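Local coordinates for protein nitrite oxidoreductase subunit C (Kuenenia stuttgartiensis, PDB 7B04) that binds a heme b and calcium ions and probably transfers electrons within the nitrite oxidoreductase complex of this anammox bacterium, at residues 40-45 / 309-313; 50-56 / 102-106; 137-141 / 276-281. All blocks are in the same frame, centred on the assembly; numbering follows the deposited sequence.

Interaction 1. Residues 40-45 / 309-313; sequences EELTPA and IQWHP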
loop_
_atom_site.group_PDB
_atom_site.type_symbol
_atom_site.label_atom_id
_atom_site.label_comp_id
_atom_site.label_asym_id
_atom_site.label_seq_id
_atom_site.Cartn_x
_atom_site.Cartn_y
_atom_site.Cartn_z
ATOM N N GLU C 40 -0.761 -55.572 -31.209
ATOM C CA GLU C 40 0.374 -55.026 -31.947
ATOM C C GLU C 40 1.449 -54.531 -30.992
ATOM O O GLU C 40 2.647 -54.652 -31.278
ATOM C CB GLU C 40 -0.092 -53.899 -32.878
ATOM C CG GLU C 40 1.042 -53.124 -33.538
ATOM C CD GLU C 40 0.706 -52.663 -34.945
ATOM O OE1 GLU C 40 -0.494 -52.607 -35.284
ATOM O OE2 GLU C 40 1.645 -52.352 -35.711
ATOM N N GLU C 41 1.035 -53.976 -29.854
ATOM C CA GLU C 41 1.978 -53.501 -28.850
ATOM C C GLU C 41 2.692 -54.650 -28.137
ATOM O O GLU C 41 3.868 -54.518 -27.780
ATOM C CB GLU C 41 1.232 -52.633 -27.836
ATOM C CG GLU C 41 0.720 -51.325 -28.416
ATOM C CD GLU C 41 -0.079 -50.514 -27.416
ATOM O OE1 GLU C 41 -1.306 -50.731 -27.312
ATOM O OE2 GLU C 41 0.521 -49.664 -26.729
ATOM N N LEU C 42 2.002 -55.770 -27.906
ATOM C CA LEU C 42 2.577 -56.849 -27.107
ATOM C C LEU C 42 3.560 -57.732 -27.875
ATOM O O LEU C 42 4.459 -58.314 -27.258
ATOM C CB LEU C 42 1.458 -57.692 -26.492
ATOM C CG LEU C 42 0.679 -56.861 -25.466
ATOM C CD1 LEU C 42 -0.444 -57.657 -24.821
ATOM C CD2 LEU C 42 1.623 -56.287 -24.411
ATOM N N THR C 43 3.411 -57.870 -29.191
ATOM C CA THR C 43 4.373 -58.680 -29.941
ATOM C C THR C 43 5.621 -57.857 -30.247
ATOM O O THR C 43 5.508 -56.749 -30.778
ATOM C CB THR C 43 3.772 -59.200 -31.249
ATOM O OG1 THR C 43 3.861 -58.184 -32.255
ATOM C CG2 THR C 43 2.318 -59.584 -31.061
ATOM N N PRO C 44 6.815 -58.356 -29.932
ATOM C CA PRO C 44 8.031 -57.582 -30.203
ATOM C C PRO C 44 8.253 -57.395 -31.696
ATOM O O PRO C 44 7.751 -58.151 -32.531
ATOM C CB PRO C 44 9.145 -58.432 -29.580
ATOM C CG PRO C 44 8.452 -59.305 -28.585
ATOM C CD PRO C 44 7.107 -59.590 -29.183
ATOM N N ALA C 45 9.024 -56.361 -32.025
ATOM C CA ALA C 45 9.404 -56.117 -33.409
ATOM C C ALA C 45 10.312 -57.231 -33.922
ATOM O O ALA C 45 10.870 -58.019 -33.155
ATOM C CB ALA C 45 10.101 -54.764 -33.546
ATOM N N ILE C 309 5.820 -48.161 -30.217
ATOM C CA ILE C 309 4.714 -48.934 -29.656
ATOM C C ILE C 309 5.120 -50.348 -29.284
ATOM O O ILE C 309 4.368 -51.026 -28.575
ATOM C CB ILE C 309 3.499 -48.959 -30.603
ATOM C CG1 ILE C 309 3.867 -49.560 -31.960
ATOM C CG2 ILE C 309 2.931 -47.560 -30.775
ATOM C CD1 ILE C 309 2.668 -49.809 -32.850
ATOM N N GLN C 310 6.267 -50.827 -29.762
ATOM C CA GLN C 310 6.649 -52.222 -29.616
ATOM C C GLN C 310 7.997 -52.350 -28.926
ATOM O O GLN C 310 8.854 -51.469 -29.030
ATOM C CB GLN C 310 6.782 -52.902 -30.978
ATOM C CG GLN C 310 5.639 -52.682 -31.938
ATOM C CD GLN C 310 6.053 -52.953 -33.371
ATOM O OE1 GLN C 310 7.200 -53.312 -33.639
ATOM N NE2 GLN C 310 5.119 -52.788 -34.300
ATOM N N TRP C 311 8.157 -53.445 -28.184
ATOM C CA TRP C 311 9.477 -53.843 -27.720
ATOM C C TRP C 311 10.354 -54.168 -28.924
ATOM O O TRP C 311 9.893 -54.761 -29.903
ATOM C CB TRP C 311 9.380 -55.053 -26.792
ATOM C CG TRP C 311 8.886 -54.715 -25.421
ATOM C CD1 TRP C 311 7.657 -54.993 -24.899
ATOM C CD2 TRP C 311 9.613 -54.029 -24.395
ATOM N NE1 TRP C 311 7.574 -54.526 -23.609
ATOM C CE2 TRP C 311 8.761 -53.929 -23.277
ATOM C CE3 TRP C 311 10.901 -53.491 -24.312
ATOM C CZ2 TRP C 311 9.156 -53.313 -22.091
ATOM C CZ3 TRP C 311 11.291 -52.879 -23.134
ATOM C CH2 TRP C 311 10.423 -52.797 -22.039
ATOM N N HIS C 312 11.618 -53.788 -28.850
ATOM C CA HIS C 312 12.502 -54.164 -29.941
ATOM C C HIS C 312 13.572 -55.127 -29.444
ATOM O O HIS C 312 14.140 -54.914 -28.369
ATOM C CB HIS C 312 13.176 -52.933 -30.557
ATOM C CG HIS C 312 12.231 -52.011 -31.263
ATOM N ND1 HIS C 312 11.826 -52.214 -32.565
ATOM C CD2 HIS C 312 11.609 -50.883 -30.848
ATOM C CE1 HIS C 312 10.996 -51.250 -32.921
ATOM N NE2 HIS C 312 10.847 -50.429 -31.897
ATOM N N PRO C 313 13.872 -56.185 -30.194
ATOM C CA PRO C 313 14.878 -57.145 -29.731
ATOM C C PRO C 313 16.268 -56.534 -29.738
ATOM O O PRO C 313 16.599 -55.683 -30.567
ATOM C CB PRO C 313 14.775 -58.291 -30.745
ATOM C CG PRO C 313 13.438 -58.124 -31.380
ATOM C CD PRO C 313 13.203 -56.645 -31.421
#

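Interaction 2. Residues 50-56 / 102-106; sequences NVKYMQI and AIHDG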
loop_
_atom_site.group_PDB
_atom_site.type_symbol
_atom_site.label_atom_id
_atom_site.label_comp_id
_atom_site.label_asym_id
_atom_site.label_seq_id
_atom_site.Cartn_x
_atom_site.Cartn_y
_atom_site.Cartn_z
ATOM N N ASN C 50 21.757 -55.167 -32.985
ATOM C CA ASN C 50 22.948 -55.928 -32.633
ATOM C C ASN C 50 24.006 -54.982 -32.080
ATOM O O ASN C 50 24.372 -54.001 -32.735
ATOM C CB ASN C 50 23.480 -56.678 -33.854
ATOM C CG ASN C 50 24.534 -57.703 -33.499
ATOM O OD1 ASN C 50 24.777 -57.983 -32.327
ATOM N ND2 ASN C 50 25.174 -58.266 -34.518
ATOM N N VAL C 51 24.495 -55.282 -30.880
ATOM C CA VAL C 51 25.550 -54.493 -30.256
ATOM C C VAL C 51 26.876 -55.085 -30.716
ATOM O O VAL C 51 27.248 -56.192 -30.317
ATOM C CB VAL C 51 25.435 -54.502 -28.727
ATOM C CG1 VAL C 51 26.506 -53.631 -28.117
ATOM C CG2 VAL C 51 24.073 -54.024 -28.299
ATOM N N LYS C 52 27.584 -54.349 -31.568
ATOM C CA LYS C 52 28.829 -54.834 -32.145
ATOM C C LYS C 52 29.968 -54.703 -31.143
ATOM O O LYS C 52 30.128 -53.657 -30.506
ATOM C CB LYS C 52 29.151 -54.065 -33.425
ATOM C CG LYS C 52 30.363 -54.593 -34.165
ATOM C CD LYS C 52 30.520 -53.913 -35.511
ATOM C CE LYS C 52 31.832 -54.296 -36.170
ATOM N NZ LYS C 52 31.871 -55.740 -36.528
ATOM N N TYR C 53 30.755 -55.766 -31.001
ATOM C CA TYR C 53 31.916 -55.723 -30.123
ATOM C C TYR C 53 33.089 -55.031 -30.812
ATOM O O TYR C 53 33.496 -55.425 -31.910
ATOM C CB TYR C 53 32.322 -57.132 -29.700
ATOM C CG TYR C 53 33.653 -57.142 -29.001
ATOM C CD1 TYR C 53 33.774 -56.676 -27.700
ATOM C CD2 TYR C 53 34.796 -57.579 -29.654
ATOM C CE1 TYR C 53 34.993 -56.666 -27.061
ATOM C CE2 TYR C 53 36.020 -57.570 -29.022
ATOM C CZ TYR C 53 36.113 -57.114 -27.726
ATOM O OH TYR C 53 37.329 -57.103 -27.092
ATOM N N MET C 54 33.630 -54.001 -30.163
ATOM C CA MET C 54 34.748 -53.237 -30.720
ATOM C C MET C 54 35.431 -52.484 -29.584
ATOM O O MET C 54 34.778 -51.686 -28.909
ATOM C CB MET C 54 34.279 -52.288 -31.823
ATOM C CG MET C 54 33.269 -51.236 -31.399
ATOM S SD MET C 54 32.907 -50.058 -32.710
ATOM C CE MET C 54 31.908 -51.071 -33.794
ATOM N N GLN C 55 36.683 -52.835 -29.277
ATOM C CA GLN C 55 37.476 -52.008 -28.366
ATOM C C GLN C 55 37.260 -50.525 -28.683
ATOM O O GLN C 55 37.566 -50.059 -29.785
ATOM C CB GLN C 55 38.961 -52.406 -28.393
ATOM C CG GLN C 55 39.841 -51.789 -29.470
ATOM C CD GLN C 55 41.308 -51.769 -29.077
ATOM O OE1 GLN C 55 41.683 -52.234 -27.999
ATOM N NE2 GLN C 55 42.145 -51.224 -29.950
ATOM N N ILE C 56 36.638 -49.799 -27.762
ATOM C CA ILE C 56 36.357 -48.376 -27.933
ATOM C C ILE C 56 37.388 -47.587 -27.136
ATOM O O ILE C 56 37.375 -47.599 -25.901
ATOM C CB ILE C 56 34.926 -48.028 -27.507
ATOM C CG1 ILE C 56 33.929 -48.858 -28.314
ATOM C CG2 ILE C 56 34.653 -46.550 -27.725
ATOM C CD1 ILE C 56 32.673 -49.203 -27.576
ATOM N N ALA C 102 24.401 -49.375 -31.490
ATOM C CA ALA C 102 24.922 -49.789 -30.195
ATOM C C ALA C 102 26.214 -50.574 -30.372
ATOM O O ALA C 102 26.348 -51.374 -31.302
ATOM C CB ALA C 102 23.902 -50.626 -29.417
ATOM N N ILE C 103 27.152 -50.341 -29.450
ATOM C CA ILE C 103 28.480 -50.943 -29.448
ATOM C C ILE C 103 28.858 -51.181 -27.992
ATOM O O ILE C 103 28.332 -50.536 -27.083
ATOM C CB ILE C 103 29.529 -50.048 -30.142
ATOM C CG1 ILE C 103 29.568 -48.677 -29.466
ATOM C CG2 ILE C 103 29.224 -49.898 -31.625
ATOM C CD1 ILE C 103 30.535 -47.712 -30.094
ATOM N N HIS C 104 29.778 -52.118 -27.762
ATOM C CA HIS C 104 30.218 -52.347 -26.391
ATOM C C HIS C 104 31.671 -52.802 -26.344
ATOM O O HIS C 104 32.215 -53.351 -27.307
ATOM C CB HIS C 104 29.291 -53.325 -25.646
ATOM C CG HIS C 104 29.506 -54.769 -25.975
ATOM N ND1 HIS C 104 30.537 -55.512 -25.441
ATOM C CD2 HIS C 104 28.787 -55.624 -26.740
ATOM C CE1 HIS C 104 30.459 -56.754 -25.886
ATOM N NE2 HIS C 104 29.405 -56.848 -26.675
ATOM N N ASP C 105 32.279 -52.568 -25.178
ATOM C CA ASP C 105 33.681 -52.840 -24.900
ATOM C C ASP C 105 33.923 -54.216 -24.318
ATOM O O ASP C 105 35.029 -54.752 -24.450
ATOM C CB ASP C 105 34.164 -51.876 -23.800
ATOM C CG ASP C 105 35.051 -50.770 -24.294
ATOM O OD1 ASP C 105 35.862 -50.995 -25.212
ATOM O OD2 ASP C 105 34.954 -49.665 -23.715
ATOM N N GLY C 106 32.906 -54.807 -23.719
ATOM C CA GLY C 106 33.099 -55.880 -22.779
ATOM C C GLY C 106 33.106 -55.334 -21.373
ATOM O O GLY C 106 33.019 -56.103 -20.407
#

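Interaction 3. Residues 137-141 / 276-281; sequences MFPLG and PLDVQF. With CA (calcium ion), chain B; HEM (protoporphyrin IX containing Fe), chain D.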
loop_
_atom_site.group_PDB
_atom_site.type_symbol
_atom_site.label_atom_id
_atom_site.label_comp_id
_atom_site.label_asym_id
_atom_site.label_seq_id
_atom_site.Cartn_x
_atom_site.Cartn_y
_atom_site.Cartn_z
ATOM N N MET C 137 14.516 -47.724 -22.684
ATOM C CA MET C 137 14.013 -48.501 -21.564
ATOM C C MET C 137 14.270 -49.972 -21.826
ATOM O O MET C 137 14.229 -50.440 -22.967
ATOM C CB MET C 137 12.531 -48.239 -21.278
ATOM C CG MET C 137 11.529 -48.899 -22.181
ATOM S SD MET C 137 9.889 -48.504 -21.549
ATOM C CE MET C 137 8.896 -49.715 -22.398
ATOM N N PHE C 138 14.557 -50.691 -20.751
ATOM C CA PHE C 138 14.921 -52.087 -20.822
ATOM C C PHE C 138 14.149 -52.861 -19.767
ATOM O O PHE C 138 13.940 -52.357 -18.657
ATOM C CB PHE C 138 16.423 -52.275 -20.566
ATOM C CG PHE C 138 17.300 -51.541 -21.526
ATOM C CD1 PHE C 138 17.756 -52.161 -22.674
ATOM C CD2 PHE C 138 17.670 -50.229 -21.283
ATOM C CE1 PHE C 138 18.567 -51.489 -23.563
ATOM C CE2 PHE C 138 18.479 -49.549 -22.169
ATOM C CZ PHE C 138 18.929 -50.180 -23.311
ATOM N N PRO C 139 13.708 -54.076 -20.073
ATOM C CA PRO C 139 13.109 -54.890 -19.022
ATOM C C PRO C 139 14.212 -55.308 -18.073
ATOM O O PRO C 139 15.320 -55.648 -18.497
ATOM C CB PRO C 139 12.536 -56.091 -19.781
ATOM C CG PRO C 139 12.507 -55.667 -21.232
ATOM C CD PRO C 139 13.682 -54.759 -21.375
ATOM N N LEU C 140 13.913 -55.274 -16.783
ATOM C CA LEU C 140 14.900 -55.657 -15.790
ATOM C C LEU C 140 14.764 -57.151 -15.528
ATOM O O LEU C 140 13.670 -57.639 -15.221
ATOM C CB LEU C 140 14.740 -54.804 -14.531
ATOM C CG LEU C 140 15.201 -55.234 -13.144
ATOM C CD1 LEU C 140 16.710 -55.285 -13.102
ATOM C CD2 LEU C 140 14.699 -54.200 -12.156
ATOM N N GLY C 141 15.892 -57.857 -15.589
ATOM C CA GLY C 141 15.932 -59.309 -15.600
ATOM C C GLY C 141 15.798 -59.881 -17.007
ATOM O O GLY C 141 15.648 -59.168 -18.004
ATOM N N PRO C 276 20.764 -53.484 -7.981
ATOM C CA PRO C 276 19.899 -54.560 -8.491
ATOM C C PRO C 276 18.740 -54.059 -9.343
ATOM O O PRO C 276 18.194 -54.847 -10.125
ATOM C CB PRO C 276 19.390 -55.238 -7.211
ATOM C CG PRO C 276 20.359 -54.823 -6.141
ATOM C CD PRO C 276 20.798 -53.445 -6.512
ATOM N N LEU C 277 18.337 -52.795 -9.215
ATOM C CA LEU C 277 17.263 -52.229 -10.025
ATOM C C LEU C 277 17.758 -51.750 -11.381
ATOM O O LEU C 277 17.024 -51.049 -12.085
ATOM C CB LEU C 277 16.578 -51.072 -9.288
ATOM C CG LEU C 277 15.833 -51.393 -7.992
ATOM C CD1 LEU C 277 15.304 -50.118 -7.348
ATOM C CD2 LEU C 277 14.705 -52.377 -8.250
ATOM N N ASP C 278 18.981 -52.108 -11.755
ATOM C CA ASP C 278 19.564 -51.733 -13.032
ATOM C C ASP C 278 19.498 -52.912 -13.989
ATOM O O ASP C 278 19.630 -54.069 -13.574
ATOM C CB ASP C 278 21.027 -51.326 -12.854
ATOM C CG ASP C 278 21.195 -49.884 -12.431
ATOM O OD1 ASP C 278 20.179 -49.180 -12.260
ATOM O OD2 ASP C 278 22.357 -49.461 -12.254
ATOM N N VAL C 279 19.293 -52.621 -15.274
ATOM C CA VAL C 279 19.379 -53.666 -16.284
ATOM C C VAL C 279 20.809 -54.189 -16.341
ATOM O O VAL C 279 21.780 -53.423 -16.254
ATOM C CB VAL C 279 18.885 -53.158 -17.651
ATOM C CG1 VAL C 279 19.912 -52.257 -18.319
ATOM C CG2 VAL C 279 18.528 -54.336 -18.546
ATOM N N GLN C 280 20.947 -55.507 -16.447
ATOM C CA GLN C 280 22.249 -56.161 -16.485
ATOM C C GLN C 280 22.474 -56.777 -17.860
ATOM O O GLN C 280 21.723 -57.665 -18.277
ATOM C CB GLN C 280 22.356 -57.226 -15.394
ATOM C CG GLN C 280 22.107 -56.699 -13.987
ATOM C CD GLN C 280 23.121 -55.651 -13.563
ATOM O OE1 GLN C 280 24.300 -55.732 -13.913
ATOM N NE2 GLN C 280 22.667 -54.662 -12.802
ATOM N N PHE C 281 23.505 -56.303 -18.556
ATOM C CA PHE C 281 23.870 -56.814 -19.869
ATOM C C PHE C 281 24.986 -57.840 -19.730
ATOM O O PHE C 281 25.900 -57.674 -18.917
ATOM C CB PHE C 281 24.336 -55.692 -20.800
ATOM C CG PHE C 281 23.307 -54.627 -21.042
ATOM C CD1 PHE C 281 22.223 -54.864 -21.871
ATOM C CD2 PHE C 281 23.440 -53.375 -20.464
ATOM C CE1 PHE C 281 21.281 -53.879 -22.104
ATOM C CE2 PHE C 281 22.502 -52.386 -20.694
ATOM C CZ PHE C 281 21.422 -52.638 -21.514
HETATM CA CA CA B . 21.328 -47.350 -10.981
HETATM C CHA HEM D . 6.620 -40.444 -18.541
HETATM C CHB HEM D . 2.754 -42.694 -20.474
HETATM C CHC HEM D . 5.833 -45.286 -23.199
HETATM C CHD HEM D . 9.726 -43.156 -21.137
HETATM C C1A HEM D . 5.326 -40.885 -18.753
HETATM C C2A HEM D . 4.176 -40.578 -17.928
HETATM C C3A HEM D . 3.104 -41.188 -18.461
HETATM C C4A HEM D . 3.535 -41.922 -19.634
HETATM C CMA HEM D . 1.651 -41.143 -17.936
HETATM C CAA HEM D . 4.225 -39.665 -16.682
HETATM C CBA HEM D . 3.896 -40.443 -15.415
HETATM C CGA HEM D . 5.165 -40.987 -14.823
HETATM O O1A HEM D . 5.134 -42.119 -14.277
HETATM O O2A HEM D . 6.206 -40.288 -14.916
HETATM C C1B HEM D . 3.238 -43.557 -21.438
HETATM C C2B HEM D . 2.463 -44.287 -22.421
HETATM C C3B HEM D . 3.315 -45.014 -23.175
HETATM C C4B HEM D . 4.662 -44.748 -22.696
HETATM C CMB HEM D . 0.923 -44.206 -22.501
HETATM C CAB HEM D . 3.031 -45.962 -24.370
HETATM C CBB HEM D . 1.852 -46.070 -24.994
HETATM C C1C HEM D . 7.133 -44.895 -22.921
HETATM C C2C HEM D . 8.318 -45.321 -23.645
HETATM C C3C HEM D . 9.384 -44.735 -23.090
HETATM C C4C HEM D . 8.930 -43.923 -21.976
HETATM C CMC HEM D . 8.338 -46.273 -24.862
HETATM C CAC HEM D . 10.851 -44.906 -23.547
HETATM C CBC HEM D . 11.814 -45.243 -22.686
HETATM C C1D HEM D . 9.215 -42.162 -20.320
HETATM C C2D HEM D . 9.953 -41.065 -19.717
HETATM C C3D HEM D . 9.100 -40.325 -19.009
HETATM C C4D HEM D . 7.779 -40.915 -19.127
HETATM C CMD HEM D . 11.464 -40.786 -19.852
HETATM C CAD HEM D . 9.474 -39.061 -18.205
HETATM C CBD HEM D . 9.149 -37.801 -18.997
HETATM C CGD HEM D . 9.726 -36.599 -18.293
HETATM O O1D HEM D . 9.643 -35.478 -18.854
HETATM O O2D HEM D . 10.280 -36.754 -17.175
HETATM N NA HEM D . 4.891 -41.709 -19.773
HETATM N NB HEM D . 4.566 -43.864 -21.640
HETATM N NC HEM D . 7.541 -44.042 -21.902
HETATM N ND HEM D . 7.883 -42.035 -19.939
HETATM FE FE HEM D . 6.082 -43.028 -20.618
#

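Interaction 1. Residues 40-45 / 309-313
Gln310 spans the bend where the helix ending at Leu42 gives way to the extended residues 43-45, and its side chain touches Thr43, Glu40 and Ala45 in turn. CB lies near the carbonyl oxygen of Thr43, and CG packs against the backbone of the helix end, 3.6 Å from Glu40 O. With CG anti to the carbonyl carbon (chi1 -48°) and the chain extended beyond it, the amide reaches past the bend. There OE1 comes to 3.2 Å from Ala45 CB, a van der Waals contact, while NE2 faces Glu40 OE2 at 3.8 Å, too long for a hydrogen bond; the carboxylate and amide planes are 31° apart. Ile309 CD1 completes this side, 3.8 Å from Glu40 CG.

The backbones then run side by side, joined by a nearly straight hydrogen bond from Ala45 N to Trp311 O, 2.8 Å long. Pro44, which has no N-H to satisfy, suits the turn from helix to extended chain and lays its CB by that of Trp311. Alanine suits the next position, since its small methyl touches both Gln310 OE1 and ND1 of the His312 ring, whose NE2 is bonded to Ser308.

Glu41 rests CB and CG beside Ile309 O, but its buried carboxylate is held by a salt bridge to Arg154. The indole of Trp311 bonds Phe151 O through NE1 and packs on Tyr288. Here the helix end and the start of the parallel pairing of strand 49-53 with 306-316 (Pro313 with Leu49) lie beside the heme pocket of the ethylbenzene dehydrogenase-like domain, Glu41 near the heme.

Interaction 2. Residues 50-56 / 102-106
Lys52 and His104 are stitched together by the backbone of two parallel strands. Lys52 N donates to Ala102 O, and Lys52 O accepts from His104 N at 3.2 Å, so one residue is bonded to both neighbours of Ile103, the classic parallel pattern. Met54 N continues it to His104 O, 3.3 Å away. Beyond the strands a side chain takes over: Asp105 OD1 receives Ile56 N at 2.9 Å in an almost straight bond, met on the syn side but 32° out of the carboxylate plane. An aspartate is short enough to act here as a substitute for a strand carbonyl.

The apolar contacts fall on opposite faces of the pair. Ile103 is the hub of one: its CG2 meets Met54 CE at 3.6 Å, and its CD1 meets Ile56 CD1, the two branches of the isoleucine serving two partners. On the other side Val51, with CG1 anti to its own N (chi1 -178°), lays that methyl at the edge of the His104 ring near CD2, while CG2 touches Ala102 CB.

The aromatic contact is oblique, with the Tyr53 and His104 rings 5.7 Å apart between centroids and their planes at 54°. Tyr53 also brings CE1 to 3.2 Å from Asp105 O, which lies at the ring edge. In His104, NE2 is bonded to Glu317 O, and ND1 accepts a weak bond from Gly106 N.

Strand 49-53 lies between strands 97-104 and 306-316; Ile103 and Ile56 face helix 64-71, and Tyr110 of strand 108-116 adds to their packing.

Interaction 3. Residues 137-141 / 276-281
Phe138 and Phe281 meet edge to face: the edge of Phe281, led by CZ, points onto one face of the Phe138 ring near its rim, with the planes at 86° and the centroids 5.2 Å apart. With CG anti to the carbonyl carbon (chi1 -59°), the Phe138 ring passes Val279 to reach this partner. Val279 crosses obliquely, its CG2 3.6 Å from Phe138 CB and its CG1 near the ring, so a beta-branched residue touches two levels of the phenylalanine. An alanine in place of Phe138 would keep CB against Val279 but would probably leave the edge of Phe281 without its aromatic face and open a gap in this buried layer.

Leu140 forks over the loop: CD1 lies by the carbonyls of Pro276 and Asp278, and CD2 3.9 Å from Leu277 CA. Asp278 grips calcium with both oxygens, OD1 at 2.5 Å and OD2 at 2.7 Å; Thr273 also bonds OD2, and the side chains of Asp235, Gln247 and Asp251 and the backbone carbonyl of His249 complete the site. Met137 rests CB against heme CBC. A hydrophobic strand end, one residue of which lines the heme pocket, thus packs on a calcium-binding loop of this ethylbenzene dehydrogenase-like domain.

Overall arrangement
Interactions 1 and 3 touch directly: Trp311 CH2 lies 3.5 Å from Met137 CE, and Trp311 CZ3 is equally close to Pro139 CD. Both border the heme. The side chain of Trp311 is about 8 Å from that of the axial ligand Met155, the side chain of Glu41 is about 4 Å from the heme, and that of Ile309 is about 10 Å from that of Lys305, which is covalently linked to it. Interaction 2 stands farther off, its centre 24 Å from that of interaction 1 and 18 Å from that of interaction 3, away from the cofactor sites. Strand 49-53, next after helix 39-42, pairs with strand 306-316 and so links interactions 1 and 2.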